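Local coordinates for cerato-platanin-like protein (Moniliophthora perniciosa, PDB 3SUM) that is of unknown function but belongs to the cerato-platanins, small double-psi beta-barrel proteins of fungi that probably act in the interaction with the host plant, at residues C60-K65 against V75-R80; I5-K10 against G89-V94. All coordinates share one frame; numbering follows the deposited sequence.

Contact 1 of 2, residues C60-K65 against V75-R80; sequences CGSCWK and VTVVDR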
loop_
_atom_site.group_PDB
_atom_site.type_symbol
_atom_site.label_atom_id
_atom_site.label_comp_id
_atom_site.label_asym_id
_atom_site.label_seq_id
_atom_site.Cartn_x
_atom_site.Cartn_y
_atom_site.Cartn_z
ATOM N N CYS A 60 5.583 4.739 8.194
ATOM C CA CYS A 60 5.552 5.377 6.897
ATOM C C CYS A 60 6.539 4.665 6.002
ATOM O O CYS A 60 7.672 4.458 6.372
ATOM C CB CYS A 60 5.911 6.850 6.997
ATOM S SG CYS A 60 4.386 7.749 7.446
ATOM N N GLY A 61 6.103 4.319 4.808
ATOM C CA GLY A 61 7.017 3.655 3.878
ATOM C C GLY A 61 7.177 2.179 4.123
ATOM O O GLY A 61 7.847 1.511 3.312
ATOM N N SER A 62 6.508 1.599 5.124
ATOM C CA SER A 62 6.742 0.162 5.344
ATOM C C SER A 62 6.026 -0.646 4.281
ATOM O O SER A 62 5.108 -0.166 3.625
ATOM C CB SER A 62 6.293 -0.336 6.718
ATOM O OG SER A 62 4.963 0.085 6.990
ATOM N N CYS A 63 6.399 -1.902 4.222
ATOM C CA CYS A 63 5.873 -2.801 3.156
ATOM C C CYS A 63 5.101 -3.854 3.841
ATOM O O CYS A 63 5.622 -4.474 4.778
ATOM C CB CYS A 63 7.057 -3.392 2.481
ATOM S SG CYS A 63 6.530 -4.417 1.064
ATOM N N TRP A 64 3.870 -4.127 3.386
ATOM C CA TRP A 64 3.002 -5.079 4.077
ATOM C C TRP A 64 2.455 -6.082 3.091
ATOM O O TRP A 64 2.104 -5.732 1.994
ATOM C CB TRP A 64 1.809 -4.375 4.732
ATOM C CG TRP A 64 2.261 -3.690 5.963
ATOM C CD1 TRP A 64 3.072 -2.643 6.018
ATOM C CD2 TRP A 64 1.930 -4.041 7.308
ATOM N NE1 TRP A 64 3.306 -2.308 7.315
ATOM C CE2 TRP A 64 2.630 -3.170 8.134
ATOM C CE3 TRP A 64 1.082 -5.014 7.883
ATOM C CZ2 TRP A 64 2.536 -3.196 9.552
ATOM C CZ3 TRP A 64 0.991 -5.065 9.324
ATOM C CH2 TRP A 64 1.705 -4.141 10.130
ATOM N N LYS A 65 2.451 -7.336 3.492
ATOM C CA LYS A 65 1.827 -8.324 2.659
ATOM C C LYS A 65 0.393 -8.498 3.118
ATOM O O LYS A 65 0.133 -8.775 4.299
ATOM C CB LYS A 65 2.559 -9.662 2.841
ATOM C CG LYS A 65 1.951 -10.631 1.796
ATOM C CD LYS A 65 2.664 -11.979 1.833
ATOM C CE LYS A 65 1.899 -12.998 2.636
ATOM N NZ LYS A 65 2.446 -14.383 2.330
ATOM N N VAL A 75 2.128 -4.092 -0.309
ATOM C CA VAL A 75 1.715 -2.712 -0.387
ATOM C C VAL A 75 2.640 -1.805 0.420
ATOM O O VAL A 75 3.174 -2.238 1.391
ATOM C CB VAL A 75 0.246 -2.537 0.086
ATOM C CG1 VAL A 75 -0.712 -3.463 -0.707
ATOM C CG2 VAL A 75 0.049 -2.885 1.575
ATOM N N THR A 76 2.809 -0.526 -0.032
ATOM C CA THR A 76 3.610 0.387 0.681
ATOM C C THR A 76 2.675 1.286 1.438
ATOM O O THR A 76 1.708 1.803 0.882
ATOM C CB THR A 76 4.433 1.194 -0.314
ATOM O OG1 THR A 76 5.188 0.253 -1.078
ATOM C CG2 THR A 76 5.468 2.110 0.425
ATOM N N VAL A 77 2.990 1.540 2.721
ATOM C CA VAL A 77 2.226 2.498 3.431
ATOM C C VAL A 77 2.691 3.912 3.046
ATOM O O VAL A 77 3.854 4.251 3.242
ATOM C CB VAL A 77 2.430 2.262 4.992
ATOM C CG1 VAL A 77 1.723 3.425 5.830
ATOM C CG2 VAL A 77 1.821 0.875 5.418
ATOM N N VAL A 78 1.771 4.754 2.551
ATOM C CA VAL A 78 2.131 6.042 2.020
ATOM C C VAL A 78 1.313 7.160 2.665
ATOM O O VAL A 78 1.543 8.341 2.396
ATOM C CB VAL A 78 1.918 6.123 0.494
ATOM C CG1 VAL A 78 2.794 5.012 -0.282
ATOM C CG2 VAL A 78 0.381 6.076 0.104
ATOM N N ASP A 79 0.386 6.791 3.548
ATOM C CA ASP A 79 -0.457 7.847 4.154
ATOM C C ASP A 79 -1.059 7.268 5.434
ATOM O O ASP A 79 -0.795 6.096 5.771
ATOM C CB ASP A 79 -1.539 8.168 3.103
ATOM C CG ASP A 79 -2.314 9.458 3.396
ATOM O OD1 ASP A 79 -1.965 10.218 4.334
ATOM O OD2 ASP A 79 -3.290 9.646 2.661
ATOM N N ARG A 80 -1.884 8.016 6.138
ATOM C CA ARG A 80 -2.377 7.551 7.423
ATOM C C ARG A 80 -3.885 7.551 7.349
ATOM O O ARG A 80 -4.452 8.392 6.665
ATOM C CB ARG A 80 -1.962 8.506 8.615
ATOM C CG ARG A 80 -0.757 7.966 9.490
ATOM C CD ARG A 80 0.396 7.576 8.495
ATOM N NE ARG A 80 1.622 7.252 9.228
ATOM C CZ ARG A 80 1.951 6.021 9.554
ATOM N NH1 ARG A 80 1.147 5.039 9.225
ATOM N NH2 ARG A 80 3.079 5.792 10.197
#
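W64 leans alongside V77, both side chains pointing the same way, so that the indole CD1 of W64 rests 3.8 Å from V77 CG2. The ring is held by its own segment: W64 NE1 gives its hydrogen to S62 OG at 2.9 Å, with the oxygen only 5° out of the indole plane. S62 can serve because its OG takes the crowded place between backbone N and carbonyl carbon (chi1 50°); the same hydroxyl also bonds to E59 O, so two partners fix its rotation. V75 shares the W64 face and sets CG2 3.9 Å from W64 CB, a branched residue suited to a strand.

On the reverse face, C63 SG stands anti to the backbone N and reaches the disulfide with C125, which T76 also touches. The T76 methyl CG2, anti to its backbone N, lies against the G61 carbonyl oxygen, while OG1 turns beside its own N and bonds to N46. At G61 the backbone (phi 81°) would jam any CB against the carbonyl oxygen of C60, so glycine suits the place. G61 N donates to V77 O at 2.7 Å, and V77 N answers to S62 O in a nearly straight bond.

C60 SG, disulfide-bonded to C23, lies 3.3 Å from R80 NE, and C60 CA covers one face of the guanidinium. A bend at chi2 folds the arginine back there, where the backbone oxygens of T58 and A53 take NH2 and NH1 and would probably stabilise its charge.

W64 and V75 form a hydrogen-bonded antiparallel pair, with W64 N to V75 O and V75 N to W64 O both 2.8 Å; C63 and T76 form the non-hydrogen-bonded pair beside it. This is the register of a beta hairpin, strands 63-68 and 71-79, in the double-psi beta barrel of cerato-platanins.

Contact 2 of 2, residues I5-K10 against G89-V94; sequences IKWDDK and GGTDLV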
loop_
_atom_site.group_PDB
_atom_site.type_symbol
_atom_site.label_atom_id
_atom_site.label_comp_id
_atom_site.label_asym_id
_atom_site.label_seq_id
_atom_site.Cartn_x
_atom_site.Cartn_y
_atom_site.Cartn_z
ATOM N N ILE A 5 -9.794 -3.628 4.533
ATOM C CA ILE A 5 -9.236 -2.762 3.524
ATOM C C ILE A 5 -10.431 -2.087 2.800
ATOM O O ILE A 5 -11.488 -2.712 2.588
ATOM C CB ILE A 5 -8.372 -3.526 2.541
ATOM C CG1 ILE A 5 -7.670 -2.516 1.581
ATOM C CG2 ILE A 5 -9.186 -4.708 1.848
ATOM C CD1 ILE A 5 -6.364 -2.955 1.105
ATOM N N LYS A 6 -10.260 -0.844 2.446
ATOM C CA LYS A 6 -11.242 -0.091 1.687
ATOM C C LYS A 6 -10.409 0.497 0.563
ATOM O O LYS A 6 -9.192 0.451 0.591
ATOM C CB LYS A 6 -11.764 1.085 2.543
ATOM C CG LYS A 6 -12.710 0.540 3.670
ATOM C CD LYS A 6 -12.973 1.723 4.683
ATOM C CE LYS A 6 -13.731 1.295 5.955
ATOM N NZ LYS A 6 -15.137 0.857 5.540
ATOM N N TRP A 7 -11.085 0.983 -0.457
ATOM C CA TRP A 7 -10.374 1.528 -1.556
ATOM C C TRP A 7 -10.690 3.006 -1.713
ATOM O O TRP A 7 -11.751 3.500 -1.324
ATOM C CB TRP A 7 -10.624 0.712 -2.843
ATOM C CG TRP A 7 -12.066 0.637 -3.319
ATOM C CD1 TRP A 7 -12.941 -0.363 -3.082
ATOM C CD2 TRP A 7 -12.741 1.588 -4.126
ATOM N NE1 TRP A 7 -14.123 -0.092 -3.705
ATOM C CE2 TRP A 7 -14.037 1.126 -4.318
ATOM C CE3 TRP A 7 -12.371 2.834 -4.672
ATOM C CZ2 TRP A 7 -15.002 1.833 -5.093
ATOM C CZ3 TRP A 7 -13.306 3.526 -5.450
ATOM C CH2 TRP A 7 -14.613 3.038 -5.641
ATOM N N ASP A 8 -9.765 3.671 -2.372
ATOM C CA ASP A 8 -9.806 5.121 -2.574
ATOM C C ASP A 8 -8.859 5.390 -3.723
ATOM O O ASP A 8 -7.676 5.053 -3.686
ATOM C CB ASP A 8 -9.294 5.858 -1.303
ATOM C CG ASP A 8 -9.416 7.392 -1.354
ATOM O OD1 ASP A 8 -9.461 8.005 -2.398
ATOM O OD2 ASP A 8 -9.308 8.011 -0.269
ATOM N N ASP A 9 -9.388 6.130 -4.686
ATOM C CA ASP A 9 -8.690 6.555 -5.865
ATOM C C ASP A 9 -7.464 7.371 -5.556
ATOM O O ASP A 9 -6.496 7.342 -6.323
ATOM C CB ASP A 9 -9.675 7.425 -6.673
ATOM C CG ASP A 9 -9.096 7.879 -8.015
ATOM O OD1 ASP A 9 -9.117 7.030 -8.940
ATOM O OD2 ASP A 9 -8.670 9.062 -8.119
ATOM N N LYS A 10 -7.445 8.066 -4.400
ATOM C CA LYS A 10 -6.270 8.861 -4.033
ATOM C C LYS A 10 -4.951 8.104 -4.217
ATOM O O LYS A 10 -3.938 8.629 -4.664
ATOM C CB LYS A 10 -6.353 9.287 -2.523
ATOM C CG LYS A 10 -5.177 10.165 -2.129
ATOM C CD LYS A 10 -5.360 10.656 -0.629
ATOM C CE LYS A 10 -4.245 11.596 -0.156
ATOM N NZ LYS A 10 -4.247 11.903 1.399
ATOM N N GLY A 89 -6.636 1.305 0.278
ATOM C CA GLY A 89 -5.665 1.124 -0.777
ATOM C C GLY A 89 -6.189 1.684 -2.098
ATOM O O GLY A 89 -7.358 2.023 -2.263
ATOM N N GLY A 90 -5.298 1.774 -3.050
ATOM C CA GLY A 90 -5.652 2.206 -4.384
ATOM C C GLY A 90 -6.687 1.290 -4.930
ATOM O O GLY A 90 -6.707 0.119 -4.633
ATOM N N THR A 91 -7.518 1.826 -5.793
ATOM C CA THR A 91 -8.618 1.080 -6.364
ATOM C C THR A 91 -8.225 -0.258 -7.049
ATOM O O THR A 91 -8.817 -1.320 -6.770
ATOM C CB THR A 91 -9.336 2.012 -7.332
ATOM O OG1 THR A 91 -9.461 3.304 -6.691
ATOM C CG2 THR A 91 -10.659 1.460 -7.735
ATOM N N ASP A 92 -7.272 -0.210 -7.947
ATOM C CA ASP A 92 -6.907 -1.402 -8.709
ATOM C C ASP A 92 -6.258 -2.424 -7.769
ATOM O O ASP A 92 -6.486 -3.630 -7.827
ATOM C CB ASP A 92 -5.800 -0.980 -9.687
ATOM C CG ASP A 92 -6.312 -0.051 -10.845
ATOM O OD1 ASP A 92 -7.496 0.134 -10.976
ATOM O OD2 ASP A 92 -5.438 0.463 -11.581
ATOM N N LEU A 93 -5.403 -1.934 -6.878
ATOM C CA LEU A 93 -4.830 -2.838 -5.865
ATOM C C LEU A 93 -5.934 -3.621 -5.160
ATOM O O LEU A 93 -5.896 -4.850 -5.028
ATOM C CB LEU A 93 -4.005 -1.999 -4.868
ATOM C CG LEU A 93 -3.786 -2.585 -3.481
ATOM C CD1 LEU A 93 -2.781 -3.767 -3.639
ATOM C CD2 LEU A 93 -3.264 -1.550 -2.501
ATOM N N VAL A 94 -6.944 -2.910 -4.651
ATOM C CA VAL A 94 -7.958 -3.520 -3.882
ATOM C C VAL A 94 -8.836 -4.420 -4.684
ATOM O O VAL A 94 -9.117 -5.571 -4.293
ATOM C CB VAL A 94 -8.799 -2.428 -3.072
ATOM C CG1 VAL A 94 -9.935 -3.097 -2.339
ATOM C CG2 VAL A 94 -7.829 -1.691 -2.101
HETATM O O HOH W 1 -10.274 4.876 -8.580
#
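One face of the W7 indole carries the T91 methyl: T91 CG2 sits 3.7 Å above the plane, displaced toward the rim in an off-centre CH-pi contact with the six-membered ring. T91 OG1 and V94 CG1 approach obliquely, and the Y107 ring meets the indole with planes at about 35°, while W7 NE1 bonds to Y107 O. D8 OD1 is met from above the carboxylate plane by K10 N at 2.8 Å, which closes an Asx turn. The carboxylate of D9 takes a water through OD1, and the water reaches T91 OG1 at 2.6 Å.

W7 CG occupies the crowded position between backbone N and carbonyl carbon (chi1 61°), which brings the ring over the first turn of the helix. An alanine here would lose the indole and with it the CH-pi contact and the bond to Y107, and would probably loosen the packing over T91 and V94.

Strand 4-7 pairs in parallel with strand 86-89 of the barrel, W7 bridging to G89: G89 N donates to K6 O at 2.7 Å and D8 N to G89 O at 2.9 Å. A glycine suits position 89, since a CB would clash with L93 CD2 and sit tight against I5 CD1. G90 is the N-cap of helix 91-97, its O accepting from V94 N. V94 turns back to the strand, with V94 CB 3.6 Å from W7 CB and V94 CG2 3.7 Å from I5 CD1, tip to tip.

How the contacts relate
Both contacts reach the same mixed sheet but differ in place and chemistry. Contact 1 is buried, near the centre of the chain, and pairs two neighbouring antiparallel strands of a hairpin, braced by two disulfides. Contact 2 lies further out and is partly buried; it joins segments distant in sequence, a parallel strand and the start of a helix, with aromatic packing and a bridging water toward its more exposed end. The centres of contact 1 and contact 2 are about 13 Å apart, yet the two touch twice. K10 of contact 2 makes a salt bridge with D79 of contact 1, K10 NZ to D79 OD2 at 2.8 Å, and L93 CD1 packs 3.6 Å from V75 CG1.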